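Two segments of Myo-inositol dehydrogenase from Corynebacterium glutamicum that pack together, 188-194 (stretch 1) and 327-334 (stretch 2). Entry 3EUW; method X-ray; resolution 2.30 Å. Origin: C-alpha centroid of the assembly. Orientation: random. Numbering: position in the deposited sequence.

Stretch 1 (188-194) NIVEVTA
Stretch 2, residues 327-334: GRTVTLNP

Three backbone hydrogen bonds define this contact, and two of them close a ring around one residue pair. Val330 N donates to Val192 O at 2.7 Å with an N-H...O angle of 164°, and Val192 N donates to Val330 O at 2.8 Å and 151°. This is the hydrogen-bonded pair of an antiparallel bridge, with the two CA atoms 5.0 Å apart. Two residues along, Leu332 N donates to Val190 O at 3.0 Å and 158°, extending the ladder past the end of the regular strand. One side-chain hydrogen bond joins the two segments, Thr193 OG1 to Thr329 OG1 at 2.9 Å, where either hydroxyl could donate. Both threonines have chi1 in m (-51° and -62°).

The register follows from the backbone bonds: Val190 lies across from Leu332, Glu191 from Thr331, Val192 from Val330 and Thr193 from Thr329, with CA-CA distances of 5.5, 4.6, 5.0 and 4.6 Å. The segments run 162° apart, so they are nearly antiparallel. Residues 189-194 are strand; Val192 has phi/psi of -134/128 and Val330 -113/125. Among the paired residues, two depart from extended geometry: Val190 at -109/-34 and Leu332 at -61/-43, facing each other in the register where the CA spacing is widest. Gly327, at 73/32, leaves a preceding helix with positive phi, a conformation that favours glycine, and Arg328 (-152/161) and Thr329 (-74/147) then extend the chain.

Glu191 and Thr331 form the non-hydrogen-bonded pair. Beside it the backbones approach through a CA-H...O contact, with Glu191 CA 3.3 Å from Val330 O. A separate contact of the same kind lies next to the Thr193-Thr329 position, where Thr329 CA is 3.5 Å from Val192 O.

Glu191 (m, t, chi3 -33°) shares a sheet face with Thr331 (m), but its OE2 stays 3.8 Å from Thr331 OG1; its closer approach is apolar, CB to Thr329 CG2 at 3.7 Å.

Val192 and Val330 point to the other face, both with chi1 in t (174° and 173°). The main packing element is Leu332, whose CA-to-CB bond points toward stretch 1. In its m, t rotamer, CD1 lies 3.9 Å from Ile189 CG2, and CD1 and CD2 are each about 4.2 Å from Val192 CG2, while CD1 also comes within 3.2 Å of Ile189 O. Ile189 is m, m; Val190, chi1 m, points away and contributes through its backbone. The contact buries 430 Å² in all. The rule to read here is economical: backbone pairing fixes the register, and one leucine packs against Ile189 and Val192, three positions apart in the partner strand.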

# COMPACT_ATOMS: atom_id res chain seq x y z
N ASN A 188 -29.95 13.45 7.01
CA ASN A 188 -30.39 14.80 7.31
C ASN A 188 -29.35 15.90 7.10
O ASN A 188 -28.53 16.18 7.98
CB ASN A 188 -30.90 14.82 8.74
CG ASN A 188 -31.87 13.69 9.02
OD1 ASN A 188 -31.97 13.19 10.15
ND2 ASN A 188 -32.61 13.27 7.99
N ILE A 189 -29.41 16.54 5.94
CA ILE A 189 -28.50 17.62 5.60
C ILE A 189 -29.26 18.93 5.83
O ILE A 189 -30.41 19.07 5.40
CB ILE A 189 -28.06 17.54 4.13
CG1 ILE A 189 -27.41 16.18 3.85
CG2 ILE A 189 -27.11 18.69 3.81
CD1 ILE A 189 -26.17 15.87 4.65
N VAL A 190 -28.64 19.89 6.49
CA VAL A 190 -29.30 21.15 6.75
C VAL A 190 -28.75 22.34 5.96
O VAL A 190 -29.52 23.22 5.57
CB VAL A 190 -29.29 21.50 8.27
CG1 VAL A 190 -30.06 20.45 9.03
CG2 VAL A 190 -27.87 21.57 8.78
N GLU A 191 -27.45 22.35 5.70
CA GLU A 191 -26.83 23.44 4.95
C GLU A 191 -25.97 22.96 3.79
O GLU A 191 -25.40 21.86 3.83
CB GLU A 191 -25.98 24.33 5.87
CG GLU A 191 -26.73 24.91 7.07
CD GLU A 191 -25.94 25.96 7.82
OE1 GLU A 191 -24.69 25.86 7.88
OE2 GLU A 191 -26.56 26.90 8.36
N VAL A 192 -25.86 23.80 2.77
CA VAL A 192 -25.08 23.47 1.59
C VAL A 192 -24.17 24.60 1.15
O VAL A 192 -24.60 25.74 0.98
CB VAL A 192 -26.01 23.10 0.42
CG1 VAL A 192 -25.21 22.90 -0.85
CG2 VAL A 192 -26.78 21.84 0.76
N THR A 193 -22.89 24.28 0.96
CA THR A 193 -21.91 25.26 0.52
C THR A 193 -21.17 24.67 -0.68
O THR A 193 -20.74 23.52 -0.65
CB THR A 193 -20.91 25.58 1.63
OG1 THR A 193 -21.63 25.91 2.82
CG2 THR A 193 -20.05 26.77 1.25
N ALA A 194 -21.03 25.45 -1.75
CA ALA A 194 -20.35 24.95 -2.94
C ALA A 194 -19.51 26.02 -3.61
O ALA A 194 -19.88 27.19 -3.64
CB ALA A 194 -21.37 24.38 -3.93
N GLY A 327 -21.89 32.65 -3.65
CA GLY A 327 -20.83 32.89 -2.69
C GLY A 327 -21.30 32.84 -1.25
O GLY A 327 -20.78 33.56 -0.40
N ARG A 328 -22.30 32.01 -0.97
CA ARG A 328 -22.78 31.88 0.39
C ARG A 328 -23.38 30.51 0.66
O ARG A 328 -23.74 29.77 -0.26
CB ARG A 328 -23.83 32.95 0.70
CG ARG A 328 -25.23 32.58 0.24
CD ARG A 328 -26.23 33.69 0.50
NE ARG A 328 -27.58 33.15 0.43
CZ ARG A 328 -28.25 32.66 1.47
NH1 ARG A 328 -27.72 32.66 2.68
NH2 ARG A 328 -29.46 32.16 1.29
N THR A 329 -23.48 30.16 1.94
CA THR A 329 -24.05 28.89 2.33
C THR A 329 -25.56 28.96 2.14
O THR A 329 -26.17 30.02 2.29
CB THR A 329 -23.69 28.58 3.80
OG1 THR A 329 -22.27 28.47 3.93
CG2 THR A 329 -24.33 27.28 4.25
N VAL A 330 -26.17 27.83 1.78
CA VAL A 330 -27.61 27.75 1.56
C VAL A 330 -28.28 26.86 2.60
O VAL A 330 -27.89 25.71 2.80
CB VAL A 330 -27.93 27.18 0.13
CG1 VAL A 330 -29.43 26.93 -0.02
CG2 VAL A 330 -27.46 28.15 -0.94
N THR A 331 -29.28 27.40 3.29
CA THR A 331 -30.03 26.65 4.30
C THR A 331 -31.22 25.98 3.61
O THR A 331 -32.10 26.65 3.08
CB THR A 331 -30.55 27.58 5.42
OG1 THR A 331 -29.44 28.14 6.13
CG2 THR A 331 -31.42 26.80 6.39
N LEU A 332 -31.23 24.66 3.63
CA LEU A 332 -32.28 23.88 2.99
C LEU A 332 -33.69 24.12 3.53
O LEU A 332 -34.64 24.23 2.76
CB LEU A 332 -31.94 22.40 3.08
CG LEU A 332 -30.68 22.01 2.32
CD1 LEU A 332 -30.31 20.58 2.63
CD2 LEU A 332 -30.93 22.20 0.83
N ASN A 333 -33.82 24.18 4.85
CA ASN A 333 -35.13 24.40 5.46
C ASN A 333 -35.14 25.61 6.39
O ASN A 333 -34.71 25.52 7.54
CB ASN A 333 -35.57 23.14 6.22
CG ASN A 333 -35.67 21.92 5.33
OD1 ASN A 333 -36.39 21.92 4.33
ND2 ASN A 333 -34.94 20.87 5.69
N PRO A 334 -35.64 26.76 5.90
CA PRO A 334 -35.74 28.03 6.63
C PRO A 334 -36.41 27.94 8.00
O PRO A 334 -36.88 26.87 8.41
CB PRO A 334 -36.52 28.92 5.66
CG PRO A 334 -36.05 28.41 4.32
CD PRO A 334 -36.11 26.92 4.51